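Local coordinates for protein putative oxidoreductase molybdopterin-binding subunit (PDB 4ZOH) that probably carries the molybdenum cofactor and substrate-oxidising centre of a multisubunit oxidoreductase related to xanthine dehydrogenase and aldehyde oxidase, at residues A[183-188]-A[206-211]; A[437-442]-A[479-484]. All coordinates share one frame; numbering follows the deposited sequence.

Interaction 1: A[183-188]-A[206-211]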
# COMPACT_ATOMS: atom_id res chain seq x y z
N SER A 183 8.52 -0.88 -9.59
CA SER A 183 9.85 -1.33 -9.86
C SER A 183 10.84 -0.22 -9.63
O SER A 183 10.56 0.98 -9.95
CB SER A 183 9.98 -1.83 -11.33
OG SER A 183 11.29 -2.39 -11.59
N SER A 184 12.02 -0.62 -9.19
CA SER A 184 13.13 0.29 -9.07
C SER A 184 13.66 0.42 -10.48
O SER A 184 14.53 -0.33 -10.91
CB SER A 184 14.19 -0.21 -8.06
OG SER A 184 15.24 0.75 -7.93
N THR A 185 13.05 1.30 -11.23
CA THR A 185 13.36 1.39 -12.65
C THR A 185 13.68 2.85 -13.00
O THR A 185 13.35 3.74 -12.19
CB THR A 185 12.17 0.89 -13.51
OG1 THR A 185 12.55 0.86 -14.87
CG2 THR A 185 10.94 1.76 -13.36
N GLN A 186 14.22 3.11 -14.21
CA GLN A 186 14.49 4.51 -14.67
C GLN A 186 13.32 5.19 -15.38
O GLN A 186 13.37 6.39 -15.68
CB GLN A 186 15.79 4.61 -15.49
CG GLN A 186 16.99 4.21 -14.66
CD GLN A 186 18.31 4.39 -15.38
OE1 GLN A 186 19.23 3.57 -15.20
NE2 GLN A 186 18.41 5.39 -16.21
N SER A 187 12.24 4.44 -15.62
CA SER A 187 11.10 5.02 -16.29
C SER A 187 9.92 4.10 -16.14
O SER A 187 9.96 3.00 -16.68
CB SER A 187 11.36 5.17 -17.82
OG SER A 187 10.22 5.71 -18.48
N ALA A 188 8.85 4.57 -15.52
CA ALA A 188 7.62 3.74 -15.42
C ALA A 188 7.01 3.45 -16.85
O ALA A 188 6.60 2.35 -17.12
CB ALA A 188 6.60 4.38 -14.51
N VAL A 206 2.31 0.81 -14.35
CA VAL A 206 3.63 0.75 -13.78
C VAL A 206 3.82 1.98 -12.82
O VAL A 206 3.40 3.08 -13.11
CB VAL A 206 4.78 0.61 -14.82
CG1 VAL A 206 6.11 0.61 -14.11
CG2 VAL A 206 4.68 -0.80 -15.50
N ILE A 207 4.45 1.73 -11.69
CA ILE A 207 4.76 2.76 -10.71
C ILE A 207 6.25 2.69 -10.45
O ILE A 207 6.75 1.67 -10.00
CB ILE A 207 3.94 2.58 -9.41
CG1 ILE A 207 2.45 2.81 -9.72
CG2 ILE A 207 4.45 3.55 -8.31
CD1 ILE A 207 1.50 2.50 -8.60
N GLN A 208 6.94 3.80 -10.78
CA GLN A 208 8.29 4.03 -10.29
C GLN A 208 8.18 4.79 -8.97
O GLN A 208 7.84 5.96 -8.98
CB GLN A 208 9.07 4.84 -11.29
CG GLN A 208 10.47 5.29 -10.86
CD GLN A 208 10.97 6.43 -11.78
OE1 GLN A 208 10.20 7.30 -12.15
NE2 GLN A 208 12.21 6.33 -12.25
N PRO A 209 8.45 4.13 -7.85
CA PRO A 209 8.38 4.80 -6.49
C PRO A 209 9.75 5.51 -6.33
O PRO A 209 10.47 5.68 -7.37
CB PRO A 209 8.26 3.60 -5.53
CG PRO A 209 9.12 2.55 -6.20
CD PRO A 209 8.88 2.71 -7.71
N ASP A 210 10.16 5.86 -5.12
CA ASP A 210 11.53 6.41 -4.99
C ASP A 210 12.53 5.36 -5.46
O ASP A 210 12.41 4.20 -5.11
CB ASP A 210 11.83 6.87 -3.51
CG ASP A 210 10.88 7.97 -3.07
OD1 ASP A 210 10.82 9.00 -3.80
OD2 ASP A 210 10.10 7.80 -2.10
N VAL A 211 13.55 5.80 -6.19
CA VAL A 211 14.59 4.92 -6.63
C VAL A 211 15.95 5.35 -6.09
O VAL A 211 16.38 6.50 -6.30
CB VAL A 211 14.58 4.93 -8.21
CG1 VAL A 211 15.76 4.11 -8.80
CG2 VAL A 211 13.19 4.49 -8.67
O HOH W 1 8.82 7.25 -14.49

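Interaction 2: A[437-442]-A[479-484]. With MCN (pterin cytosine dinucleotide), chain D.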
# COMPACT_ATOMS: atom_id res chain seq x y z
N THR A 437 5.60 15.18 -14.79
CA THR A 437 6.58 14.97 -15.89
C THR A 437 6.53 13.51 -16.36
O THR A 437 6.29 12.65 -15.53
CB THR A 437 7.99 15.34 -15.45
OG1 THR A 437 8.87 15.05 -16.51
CG2 THR A 437 8.51 14.59 -14.14
N GLY A 438 6.74 13.25 -17.67
CA GLY A 438 6.84 11.88 -18.18
C GLY A 438 8.25 11.31 -18.01
O GLY A 438 8.48 10.08 -18.20
N THR A 439 9.19 12.16 -17.57
CA THR A 439 10.53 11.61 -17.19
C THR A 439 10.43 10.80 -15.86
O THR A 439 9.33 10.64 -15.28
CB THR A 439 11.58 12.72 -17.08
OG1 THR A 439 11.20 13.64 -16.04
CG2 THR A 439 11.64 13.46 -18.45
N GLY A 440 11.53 10.23 -15.42
CA GLY A 440 11.49 9.40 -14.24
C GLY A 440 12.73 9.68 -13.34
O GLY A 440 13.60 8.81 -13.22
N PRO A 441 12.83 10.89 -12.72
CA PRO A 441 14.04 11.17 -11.88
C PRO A 441 14.20 10.15 -10.79
O PRO A 441 13.21 9.64 -10.26
CB PRO A 441 13.72 12.54 -11.25
CG PRO A 441 12.63 13.13 -12.11
CD PRO A 441 11.90 12.02 -12.81
N HIS A 442 15.44 9.87 -10.47
CA HIS A 442 15.86 8.88 -9.48
C HIS A 442 17.14 9.37 -8.78
O HIS A 442 18.13 8.60 -8.56
CB HIS A 442 16.07 7.47 -10.08
CG HIS A 442 16.77 7.46 -11.39
ND1 HIS A 442 16.12 7.74 -12.59
CD2 HIS A 442 18.07 7.20 -11.72
CE1 HIS A 442 16.97 7.60 -13.59
NE2 HIS A 442 18.16 7.30 -13.10
N ILE A 479 8.94 9.23 -21.83
CA ILE A 479 10.08 8.48 -22.25
C ILE A 479 10.91 7.99 -21.07
O ILE A 479 10.99 6.77 -20.86
CB ILE A 479 10.89 9.19 -23.41
CG1 ILE A 479 10.02 9.19 -24.68
CG2 ILE A 479 12.27 8.52 -23.60
CD1 ILE A 479 9.90 7.80 -25.37
N GLY A 480 11.60 8.90 -20.36
CA GLY A 480 12.37 8.47 -19.19
C GLY A 480 13.57 9.37 -18.86
O GLY A 480 13.74 10.40 -19.49
N THR A 481 14.36 8.97 -17.84
CA THR A 481 15.53 9.69 -17.37
C THR A 481 16.72 8.82 -17.64
O THR A 481 16.88 7.76 -17.08
CB THR A 481 15.40 10.08 -15.85
OG1 THR A 481 14.39 11.10 -15.73
CG2 THR A 481 16.74 10.56 -15.24
N TRP A 482 17.53 9.30 -18.59
CA TRP A 482 18.79 8.70 -19.10
C TRP A 482 19.30 9.65 -20.21
O TRP A 482 18.60 10.60 -20.58
CB TRP A 482 18.57 7.28 -19.68
CG TRP A 482 17.38 7.16 -20.65
CD1 TRP A 482 17.24 7.80 -21.88
CD2 TRP A 482 16.15 6.42 -20.44
NE1 TRP A 482 16.01 7.45 -22.45
CE2 TRP A 482 15.35 6.60 -21.59
CE3 TRP A 482 15.69 5.58 -19.41
CZ2 TRP A 482 14.10 5.95 -21.74
CZ3 TRP A 482 14.44 4.97 -19.56
CH2 TRP A 482 13.68 5.13 -20.72
N GLY A 483 20.49 9.42 -20.76
CA GLY A 483 21.06 10.32 -21.80
C GLY A 483 21.04 11.82 -21.45
O GLY A 483 20.94 12.67 -22.37
N SER A 484 21.08 12.15 -20.14
CA SER A 484 21.18 13.52 -19.66
C SER A 484 20.20 14.39 -20.43
O SER A 484 20.54 15.47 -20.96
CB SER A 484 22.61 13.99 -19.76
OG SER A 484 23.49 13.07 -19.07
N1 MCN D . 20.96 20.78 -14.72
C2 MCN D . 20.81 22.16 -14.80
N3 MCN D . 21.18 22.86 -15.91
C4 MCN D . 21.73 22.15 -16.98
C5 MCN D . 21.89 20.77 -16.92
C6 MCN D . 21.48 20.07 -15.79
O2 MCN D . 20.33 22.83 -13.88
N4 MCN D . 22.08 22.84 -18.05
C1' MCN D . 20.51 20.12 -13.50
C2D MCN D . 19.06 19.66 -13.66
O2' MCN D . 18.14 20.60 -13.19
C3' MCN D . 18.99 18.47 -12.75
C4D MCN D . 20.25 17.81 -13.13
O4D MCN D . 21.23 18.93 -13.28
O3' MCN D . 19.01 18.80 -11.40
C5' MCN D . 19.68 17.21 -14.40
O5' MCN D . 20.62 16.76 -15.19
PA MCN D . 20.35 16.33 -16.73
O1A MCN D . 19.13 16.74 -17.39
O2A MCN D . 21.70 16.72 -17.27
O3A MCN D . 20.46 14.67 -16.45
PB MCN D . 19.18 13.80 -15.99
O1B MCN D . 18.47 13.35 -17.26
O2B MCN D . 18.32 14.42 -14.98
O3B MCN D . 19.92 12.65 -15.32
C10 MCN D . 20.35 11.45 -16.01
C9' MCN D . 21.80 11.14 -15.69
C8' MCN D . 22.21 9.84 -16.13
S8' MCN D . 21.99 9.36 -17.81
C7' MCN D . 22.88 8.97 -15.32
S7' MCN D . 23.52 7.41 -15.89
C6' MCN D . 23.25 9.31 -13.96
C7 MCN D . 23.18 10.86 -13.76
O9' MCN D . 21.94 11.29 -14.29
N5' MCN D . 22.49 8.58 -12.96
C4A MCN D . 22.20 9.09 -11.67
N8' MCN D . 23.23 11.19 -12.30
C4B MCN D . 22.63 10.41 -11.36
N1' MCN D . 22.44 10.95 -10.15
C2' MCN D . 21.80 10.24 -9.22
N2' MCN D . 21.61 10.81 -8.05
N3' MCN D . 21.34 8.90 -9.44
C4' MCN D . 21.56 8.29 -10.70
O4' MCN D . 21.17 7.10 -10.90

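Interaction 1: A[183-188]-A[206-211]
S183 N donates to I207 O at 3.1 Å, a rung between strands 179-183 and 204-207, which run parallel and are joined through helix 188-199 in a beta-alpha-beta crossover. The donor approaches nearly along the C=O axis of I207. Beyond this rung both chains leave the sheet: S184 is the centre of an inverse gamma turn, closed by a weak bond from T185 N to S183 O, and S187 is the N-cap of the crossover helix, its hydroxyl also hydrogen-bonded to I479 O. The Q208 side chain lies between the diverging backbones. With CG anti to the backbone N (chi1 174°) and the chain extended beyond it, Q208 carries its amide across T185 at about a right angle. Q208 NE2 reaches T185 O at 2.8 Å, tilted 26° from the carbonyl plane, and also bonds to G440 O in the second cofactor-binding region. The other end of the amide is held through a water, whose oxygen gives a proton to Q208 OE1 at 2.7 Å and accepts one from A188 N at 2.9 Å. Both ends of the amide are thus occupied, which fixes its rotation. A188 packs on the strand side, A188 CB lying 3.8 Å from V206 CG1. Toward the loop end, V211 sets its CG1 methyl 3.5 Å from S184 OG, a hydroxyl that is itself hydrogen-bonded to K218 and E166.

Interaction 2: A[437-442]-A[479-484]
T481 and H442 come at each other from opposite directions, and the two branches of the threonine do different work. The methyl T481 CG2 is 3.4 Å from H442 CE1, an approach oblique to the imidazole. The hydroxyl turns the other way, beside the T481 backbone N (chi1 -70°), and T481 OG1 accepts the N-H of G440 N at 3.0 Å with an N-H...O angle of 144°; T486 OG1 is a further partner of the same oxygen. T439 crosses T481 obliquely, T439 CB lying 3.5 Å from T481 OG1. The imidazole is steered by its own loop: H442 ND1 donates to G440 O at 2.8 Å, the donor lying in the carbonyl plane and the acceptor close to the ring plane. In the plane of the H442 ring T481 O lies by CE1, while O4' of the pterin is 3.2 Å from H442 CD2, across the ring. Losing the imidazole to an alanine is likely to leave G440 O without its ND1 donor, though Q208 NE2 also bonds there, and O4' and the T481 methyl without their neighbour. At G480 a CB would collide with W482, whose ring lies over the G480 carbonyl carbon. Beyond T481 the chain runs along the cofactor, G483 N lying 3.3 Å from the dithiolene sulfur S8'. T481 OG1 thus holds G440 N while H442 ND1 holds G440 O, which fixes the turn of the imidazole whose CD2 side faces O4'.

How the interactions relate
Interactions 1 and 2 have centres 10 Å apart and belong to separate molybdopterin-binding regions of the chain, yet they touch directly, joining the two regions at the cofactor. Q186 NE2 meets T481 O at 3.0 Å, and S187 OG meets I479 O at 2.7 Å, both probable hydrogen bonds. Packing adds V211 CB on H442 CB, 3.5 Å apart, and S187 CB on W482 CZ3 at 3.6 Å. The Q186 side chain is about 5 Å from molybdenum and that of H442 about 7 Å, nearest atoms. Q186 is placed consistently with the glutamine that xanthine oxidase relatives hold beside their metal, and probably corresponds to it; the 479-484 loop that receives its amide also lines the pterin.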